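Local coordinates for protein endoglycosidase (Bacteroides thetaiotaomicron, PDB 6Q64) that probably acts as a family 18 glycoside hydrolase, an endoglycosidase that cleaves O-glycosidic bonds in complex N-glycans, at residues Ala129-Ile134 with Tyr180-Phe185; Ala172-Ile177 with Ala222-Ala227. The protein carries 1 engineered substitution. All coordinates share one frame; numbering follows the deposited sequence.

Along the chain, strand 128-135 comes first; helices 149-155 and 162-179 follow, then strand 184-189 and helix 211-224. Contact 1 closes the first loop, in which the chain leaves one strand, passes through both helices and returns to the neighbouring parallel strand: a beta-alpha-beta crossover. Contact 2 opens inside that loop, on helix 162-179, and closes beyond it on helix 211-224, with strand 184-189 in between. The two loops therefore cross, and they tie strand 128-135 to strand 184-189, and helix 162-179 to helix 211-224. They also touch directly: Phe185 of contact 1 packs on Ile173 of contact 2, and Leu182 N probably bonds to Ile177 O where the helix ends.

Contact 1. Residues Ala129-Ile134 with Tyr180-Phe185; sequences ALLCWI and YNLDGF
Trp133 and Phe185 form an edge-to-face pair: CE1 of Phe185 stands 3.7 Å above one face of the indole, offset toward its rim, while CD2 of Trp133 lies in plane at the Phe185 edge. The ring planes are 77° apart, and Phe185 CZ comes within 3.8 Å of Trp133 CE2. Phe185 CG lies anti to the backbone N (chi1 -167°), which starts the ring off on the Trp133 side. Ile173 of helix 162-179 touches both rings. Leu131 CB meets Phe185 CD1, and Leu131 CG lies 3.7 Å from CD1 of Leu182, in the loop before strand 184-189; branched apolar chains suit this buried layer under the helix. Asp183 holds both polar atoms of the Ala129 backbone. Its OD1 accepts from Ala129 N at 2.6 Å, 33° out of the carboxylate plane, and its own N donates to Ala129 O at 2.8 Å. Leu131 N bonds to Gly184 O at 3.1 Å. Glycine suits position 184, where a CB would jam against the preceding carbonyl and crowd Leu130 CD2. Neighbouring parallel strands joined through an outer helix are the repeating element of the TIM barrel, this family's fold; Asp183, Asp186 and Asp188 fit the D-x-x-D-x-D signature of family 18.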
ATOM      1  N   ALA A 129      -3.021   8.192  -0.772  1.00 78.01           N
ATOM      2  CA  ALA A 129      -2.372   7.666  -1.986  1.00 83.97           C
ATOM      3  C   ALA A 129      -0.857   7.750  -1.838  1.00 88.07           C
ATOM      4  O   ALA A 129      -0.333   8.836  -1.459  1.00 96.64           O
ATOM      5  CB  ALA A 129      -2.864   8.418  -3.192  1.00 91.06           C
ATOM      6  N   LEU A 130      -0.188   6.636  -2.138  1.00 86.61           N
ATOM      7  CA  LEU A 130       1.278   6.493  -1.976  1.00 84.32           C
ATOM      8  C   LEU A 130       1.945   6.441  -3.336  1.00 79.77           C
ATOM      9  O   LEU A 130       1.488   5.665  -4.177  1.00 76.24           O
ATOM     10  CB  LEU A 130       1.564   5.177  -1.252  1.00 83.71           C
ATOM     11  CG  LEU A 130       0.982   5.052   0.143  1.00 82.16           C
ATOM     12  CD1 LEU A 130       1.581   3.841   0.818  1.00 82.99           C
ATOM     13  CD2 LEU A 130       1.232   6.316   0.962  1.00 85.81           C
ATOM     14  N   LEU A 131       3.070   7.120  -3.471  1.00 80.47           N
ATOM     15  CA  LEU A 131       4.037   6.775  -4.534  1.00 85.09           C
ATOM     16  C   LEU A 131       4.603   5.397  -4.222  1.00 83.29           C
ATOM     17  O   LEU A 131       4.560   5.010  -3.078  1.00 81.41           O
ATOM     18  CB  LEU A 131       5.127   7.840  -4.616  1.00 88.05           C
ATOM     19  CG  LEU A 131       4.772   8.999  -5.534  1.00 95.52           C
ATOM     20  CD1 LEU A 131       6.027   9.727  -5.988  1.00102.34           C
ATOM     21  CD2 LEU A 131       3.968   8.518  -6.741  1.00 94.89           C
ATOM     22  N   CYS A 132       5.109   4.715  -5.237  1.00 86.66           N
ATOM     23  CA  CYS A 132       5.486   3.296  -5.188  1.00 87.56           C
ATOM     24  C   CYS A 132       6.345   2.944  -6.388  1.00 92.54           C
ATOM     25  O   CYS A 132       6.034   3.413  -7.465  1.00103.20           O
ATOM     26  CB  CYS A 132       4.272   2.402  -5.285  1.00 90.98           C
ATOM     27  SG  CYS A 132       4.762   0.666  -5.274  1.00100.40           S
ATOM     28  N   TRP A 133       7.359   2.116  -6.180  1.00 96.40           N
ATOM     29  CA  TRP A 133       8.316   1.635  -7.209  1.00 96.31           C
ATOM     30  C   TRP A 133       9.438   0.883  -6.503  1.00 93.47           C
ATOM     31  O   TRP A 133       9.654   1.150  -5.319  1.00 83.58           O
ATOM     32  CB  TRP A 133       8.862   2.770  -8.076  1.00100.11           C
ATOM     33  CG  TRP A 133       9.817   3.736  -7.438  1.00102.41           C
ATOM     34  CD1 TRP A 133      11.089   3.469  -7.032  1.00106.14           C
ATOM     35  CD2 TRP A 133       9.643   5.158  -7.264  1.00105.10           C
ATOM     36  NE1 TRP A 133      11.702   4.608  -6.581  1.00108.43           N
ATOM     37  CE2 TRP A 133      10.835   5.662  -6.702  1.00107.06           C
ATOM     38  CE3 TRP A 133       8.588   6.057  -7.481  1.00106.76           C
ATOM     39  CZ2 TRP A 133      11.000   7.010  -6.371  1.00110.26           C
ATOM     40  CZ3 TRP A 133       8.753   7.391  -7.163  1.00106.63           C
ATOM     41  CH2 TRP A 133       9.948   7.864  -6.618  1.00107.94           C
ATOM     42  N   ILE A 134      10.078  -0.027  -7.235  1.00 95.68           N
ATOM     43  CA  ILE A 134      11.082  -0.997  -6.720  1.00 95.60           C
ATOM     44  C   ILE A 134      12.301  -0.209  -6.259  1.00 96.06           C
ATOM     45  O   ILE A 134      12.743   0.690  -6.982  1.00 90.63           O
ATOM     46  CB  ILE A 134      11.472  -2.061  -7.763  1.00 97.30           C
ATOM     47  CG1 ILE A 134      10.400  -3.147  -7.885  1.00 97.52           C
ATOM     48  CG2 ILE A 134      12.839  -2.657  -7.434  1.00 98.60           C
ATOM     49  CD1 ILE A 134      10.551  -4.012  -9.125  1.00101.84           C
ATOM     50  N   TYR A 180       3.074  17.025  -5.017  1.00105.70           N
ATOM     51  CA  TYR A 180       1.762  16.596  -5.557  1.00107.20           C
ATOM     52  C   TYR A 180       0.820  16.311  -4.379  1.00103.07           C
ATOM     53  O   TYR A 180      -0.250  15.754  -4.600  1.00 98.81           O
ATOM     54  CB  TYR A 180       2.005  15.465  -6.563  1.00108.88           C
ATOM     55  CG  TYR A 180       2.593  15.930  -7.881  1.00117.18           C
ATOM     56  CD1 TYR A 180       1.867  16.765  -8.739  1.00119.69           C
ATOM     57  CD2 TYR A 180       3.861  15.530  -8.289  1.00116.78           C
ATOM     58  CE1 TYR A 180       2.377  17.185  -9.958  1.00119.74           C
ATOM     59  CE2 TYR A 180       4.387  15.950  -9.504  1.00125.98           C
ATOM     60  CZ  TYR A 180       3.645  16.777 -10.342  1.00125.33           C
ATOM     61  OH  TYR A 180       4.172  17.209 -11.529  1.00133.67           O
ATOM     62  N   ASN A 181       1.213  16.757  -3.177  1.00103.71           N
ATOM     63  CA  ASN A 181       0.577  16.536  -1.841  1.00 97.62           C
ATOM     64  C   ASN A 181       0.124  15.070  -1.637  1.00 90.95           C
ATOM     65  O   ASN A 181      -0.868  14.851  -0.902  1.00 90.22           O
ATOM     66  CB  ASN A 181      -0.519  17.575  -1.578  1.00 97.73           C
ATOM     67  CG  ASN A 181      -1.241  17.353  -0.263  1.00 99.40           C
ATOM     68  OD1 ASN A 181      -0.631  17.305   0.797  1.00101.61           O
ATOM     69  ND2 ASN A 181      -2.544  17.149  -0.321  1.00103.25           N
ATOM     70  N   LEU A 182       0.859  14.082  -2.154  1.00 85.41           N
ATOM     71  CA  LEU A 182       0.559  12.645  -1.904  1.00 86.75           C
ATOM     72  C   LEU A 182       0.816  12.293  -0.421  1.00 89.38           C
ATOM     73  O   LEU A 182       1.399  13.126   0.310  1.00 92.81           O
ATOM     74  CB  LEU A 182       1.398  11.812  -2.875  1.00 88.28           C
ATOM     75  CG  LEU A 182       0.953  11.894  -4.340  1.00 92.61           C
ATOM     76  CD1 LEU A 182       2.084  11.570  -5.311  1.00 93.74           C
ATOM     77  CD2 LEU A 182      -0.227  10.969  -4.602  1.00 91.87           C
ATOM     78  N   ASP A 183       0.360  11.130   0.053  1.00 88.96           N
ATOM     79  CA  ASP A 183       0.321  10.840   1.515  1.00 91.26           C
ATOM     80  C   ASP A 183       1.464   9.906   1.915  1.00 86.00           C
ATOM     81  O   ASP A 183       1.508   9.542   3.084  1.00 84.48           O
ATOM     82  CB  ASP A 183      -1.024  10.272   1.972  1.00 92.08           C
ATOM     83  CG  ASP A 183      -2.201  10.949   1.295  1.00 98.39           C
ATOM     84  OD1 ASP A 183      -2.540  10.525   0.156  1.00 97.16           O
ATOM     85  OD2 ASP A 183      -2.745  11.919   1.887  1.00100.29           O
ATOM     86  N   GLY A 184       2.368   9.558   1.008  1.00 82.36           N
ATOM     87  CA  GLY A 184       3.662   8.998   1.430  1.00 81.02           C
ATOM     88  C   GLY A 184       4.280   8.082   0.398  1.00 80.87           C
ATOM     89  O   GLY A 184       4.137   8.341  -0.805  1.00 82.50           O
ATOM     90  N   PHE A 185       4.983   7.046   0.850  1.00 77.84           N
ATOM     91  CA  PHE A 185       5.791   6.196  -0.050  1.00 76.80           C
ATOM     92  C   PHE A 185       5.665   4.734   0.350  1.00 72.48           C
ATOM     93  O   PHE A 185       5.390   4.412   1.539  1.00 72.75           O
ATOM     94  CB  PHE A 185       7.246   6.661  -0.056  1.00 81.04           C
ATOM     95  CG  PHE A 185       8.044   6.041  -1.165  1.00 86.94           C
ATOM     96  CD1 PHE A 185       7.947   6.512  -2.460  1.00 90.03           C
ATOM     97  CD2 PHE A 185       8.847   4.937  -0.925  1.00 93.98           C
ATOM     98  CE1 PHE A 185       8.663   5.917  -3.490  1.00 94.46           C
ATOM     99  CE2 PHE A 185       9.566   4.343  -1.955  1.00 97.57           C
ATOM    100  CZ  PHE A 185       9.467   4.830  -3.242  1.00 96.13           C
TER

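Contact 2. Residues Ala172-Ile177 with Ala222-Ala227; sequences AICDSI and ARLRPA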
ATOM      1  N   ALA A 172      14.614  13.661  -2.083  1.00103.81           N
ATOM      2  CA  ALA A 172      14.072  13.953  -3.433  1.00104.64           C
ATOM      3  C   ALA A 172      12.753  13.213  -3.574  1.00103.43           C
ATOM      4  O   ALA A 172      11.801  13.771  -4.130  1.00108.45           O
ATOM      5  CB  ALA A 172      15.027  13.527  -4.517  1.00104.54           C
ATOM      6  N   ILE A 173      12.706  11.993  -3.066  1.00101.86           N
ATOM      7  CA  ILE A 173      11.432  11.241  -3.005  1.00100.97           C
ATOM      8  C   ILE A 173      10.434  12.116  -2.240  1.00100.96           C
ATOM      9  O   ILE A 173       9.395  12.427  -2.826  1.00104.61           O
ATOM     10  CB  ILE A 173      11.668   9.860  -2.388  1.00100.50           C
ATOM     11  CG1 ILE A 173      12.672   9.070  -3.238  1.00102.35           C
ATOM     12  CG2 ILE A 173      10.341   9.145  -2.201  1.00 99.84           C
ATOM     13  CD1 ILE A 173      12.620   7.564  -3.057  1.00100.64           C
ATOM     14  N   CYS A 174      10.779  12.573  -1.035  1.00100.28           N
ATOM     15  CA  CYS A 174       9.900  13.419  -0.182  1.00101.23           C
ATOM     16  C   CYS A 174       9.538  14.684  -0.939  1.00104.84           C
ATOM     17  O   CYS A 174       8.357  14.991  -1.039  1.00110.51           O
ATOM     18  CB  CYS A 174      10.540  13.826   1.136  1.00104.30           C
ATOM     19  SG  CYS A 174      10.764  12.428   2.265  1.00107.34           S
ATOM     20  N   ASP A 175      10.527  15.398  -1.453  1.00111.31           N
ATOM     21  CA  ASP A 175      10.262  16.530  -2.369  1.00113.84           C
ATOM     22  C   ASP A 175       9.037  16.167  -3.189  1.00113.22           C
ATOM     23  O   ASP A 175       8.007  16.847  -3.049  1.00120.80           O
ATOM     24  CB  ASP A 175      11.397  16.765  -3.366  1.00115.74           C
ATOM     25  CG  ASP A 175      12.552  17.533  -2.769  1.00119.10           C
ATOM     26  OD1 ASP A 175      12.417  17.986  -1.592  1.00119.32           O
ATOM     27  OD2 ASP A 175      13.568  17.675  -3.483  1.00121.97           O
ATOM     28  N   SER A 176       9.178  15.100  -3.977  1.00108.27           N
ATOM     29  CA  SER A 176       8.322  14.800  -5.150  1.00106.79           C
ATOM     30  C   SER A 176       6.936  14.369  -4.643  1.00103.22           C
ATOM     31  O   SER A 176       5.955  14.654  -5.326  1.00104.21           O
ATOM     32  CB  SER A 176       9.013  13.822  -6.082  1.00102.80           C
ATOM     33  OG  SER A 176       8.185  12.721  -6.391  1.00 98.05           O
ATOM     34  N   ILE A 177       6.868  13.827  -3.431  1.00 99.71           N
ATOM     35  CA  ILE A 177       5.604  13.508  -2.703  1.00100.29           C
ATOM     36  C   ILE A 177       4.944  14.812  -2.251  1.00103.91           C
ATOM     37  O   ILE A 177       3.710  14.893  -2.366  1.00107.44           O
ATOM     38  CB  ILE A 177       5.876  12.564  -1.507  1.00 98.03           C
ATOM     39  CG1 ILE A 177       5.969  11.111  -1.974  1.00 96.87           C
ATOM     40  CG2 ILE A 177       4.853  12.726  -0.387  1.00 94.04           C
ATOM     41  CD1 ILE A 177       6.661  10.212  -0.998  1.00 95.26           C
ATOM     42  N   ALA A 222      11.932  10.788   9.028  1.00 91.52           N
ATOM     43  CA  ALA A 222      12.236  12.070   9.710  1.00 96.10           C
ATOM     44  C   ALA A 222      11.340  13.130   9.091  1.00 97.21           C
ATOM     45  O   ALA A 222      10.864  14.035   9.807  1.00 94.07           O
ATOM     46  CB  ALA A 222      13.695  12.445   9.570  1.00102.54           C
ATOM     47  N   ARG A 223      11.121  12.983   7.788  1.00100.14           N
ATOM     48  CA  ARG A 223      10.474  14.034   6.980  1.00108.30           C
ATOM     49  C   ARG A 223       8.968  13.812   6.965  1.00106.09           C
ATOM     50  O   ARG A 223       8.230  14.720   7.386  1.00117.24           O
ATOM     51  CB  ARG A 223      11.059  14.104   5.571  1.00112.28           C
ATOM     52  CG  ARG A 223      11.050  15.534   5.065  1.00120.01           C
ATOM     53  CD  ARG A 223      11.967  15.784   3.902  1.00124.72           C
ATOM     54  NE  ARG A 223      11.275  16.634   2.949  1.00126.52           N
ATOM     55  CZ  ARG A 223      11.772  17.003   1.777  1.00132.22           C
ATOM     56  NH1 ARG A 223      11.059  17.768   0.964  1.00132.95           N
ATOM     57  NH2 ARG A 223      12.982  16.602   1.422  1.00134.11           N
ATOM     58  N   LEU A 224       8.511  12.648   6.533  1.00101.50           N
ATOM     59  CA  LEU A 224       7.076  12.521   6.213  1.00 98.25           C
ATOM     60  C   LEU A 224       6.302  11.955   7.413  1.00 92.88           C
ATOM     61  O   LEU A 224       5.055  12.037   7.404  1.00 91.76           O
ATOM     62  CB  LEU A 224       6.919  11.784   4.873  1.00 97.09           C
ATOM     63  CG  LEU A 224       7.580  10.427   4.741  1.00 88.14           C
ATOM     64  CD1 LEU A 224       7.016   9.548   5.798  1.00 88.90           C
ATOM     65  CD2 LEU A 224       7.366   9.818   3.363  1.00 86.59           C
ATOM     66  N   ARG A 225       6.960  11.539   8.492  1.00 92.33           N
ATOM     67  CA  ARG A 225       6.167  11.154   9.694  1.00 93.47           C
ATOM     68  C   ARG A 225       5.584  12.387  10.394  1.00 93.00           C
ATOM     69  O   ARG A 225       4.398  12.432  10.707  1.00 82.35           O
ATOM     70  CB  ARG A 225       6.928  10.284  10.697  1.00 92.33           C
ATOM     71  CG  ARG A 225       5.989   9.757  11.775  1.00 89.80           C
ATOM     72  CD  ARG A 225       6.480   8.545  12.510  1.00 84.08           C
ATOM     73  NE  ARG A 225       6.175   7.320  11.806  1.00 79.74           N
ATOM     74  CZ  ARG A 225       6.552   6.130  12.228  1.00 79.24           C
ATOM     75  NH1 ARG A 225       7.279   6.025  13.317  1.00 85.08           N
ATOM     76  NH2 ARG A 225       6.253   5.037  11.556  1.00 80.65           N
ATOM     77  N   PRO A 226       6.374  13.423  10.734  1.00 96.42           N
ATOM     78  CA  PRO A 226       5.782  14.592  11.379  1.00 98.74           C
ATOM     79  C   PRO A 226       4.774  15.300  10.452  1.00 96.41           C
ATOM     80  O   PRO A 226       4.072  16.152  10.921  1.00 93.04           O
ATOM     81  CB  PRO A 226       6.983  15.480  11.776  1.00 98.90           C
ATOM     82  CG  PRO A 226       8.175  14.942  10.970  1.00 99.27           C
ATOM     83  CD  PRO A 226       7.831  13.522  10.553  1.00 97.82           C
ATOM     84  N   ALA A 227       4.697  14.933   9.171  1.00 96.74           N
ATOM     85  CA  ALA A 227       3.755  15.562   8.209  1.00102.25           C
ATOM     86  C   ALA A 227       2.419  14.797   8.180  1.00 98.19           C
ATOM     87  O   ALA A 227       1.574  15.140   7.366  1.00102.61           O
ATOM     88  CB  ALA A 227       4.388  15.661   6.829  1.00103.31           C
TER
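Arg223 and Cys174 bring the most surface to this meeting of two helices, with Leu224 next. The arginine reaches across the cysteine: its CB lies 3.7 Å from Cys174 SG, and its NE comes to 3.4 Å from Cys174 CB. That CB sits 3.3 Å above the guanidinium plane, over its centre, so a flat cation rests on a small apolar carbon. A small side chain suits the place, since a bulkier one would probably meet the arginine; the SG of Cys174, anti to the carbonyl carbon (chi1 -69°), lies beside the aliphatic part of Arg223.

At the guanidinium edge, Asp175 OD1 receives Arg223 NH1 at 2.9 Å in a salt bridge that is nearly straight at 161°, through its anti lone pair and close to the guanidinium plane. NH2 adds a weak bond to the same oxygen at 3.4 Å. The stronger partner lies outside the two segments: NE makes a salt bridge with Glu178 OE1, and NH2 also bonds to Asn171 OD1. An alanine in place of Arg223 would probably leave Asp175 and Glu178 without their shared cationic partner and uncover Cys174 CB.

Deeper in, Leu224 supplies the apolar end: its CD2 is 4.4 Å from Cys174 SG and equally far from Ile177 CD1, a loose packing in which branched Leu224 and Ile177 suit the buried side. Leu220 touches Cys174 too.

The contact thus grades from apolar to charged, with Arg223 spanning both. Paired with Asp175 and Glu178, its guanidinium probably offsets their negative charge on this side of helix 162-179.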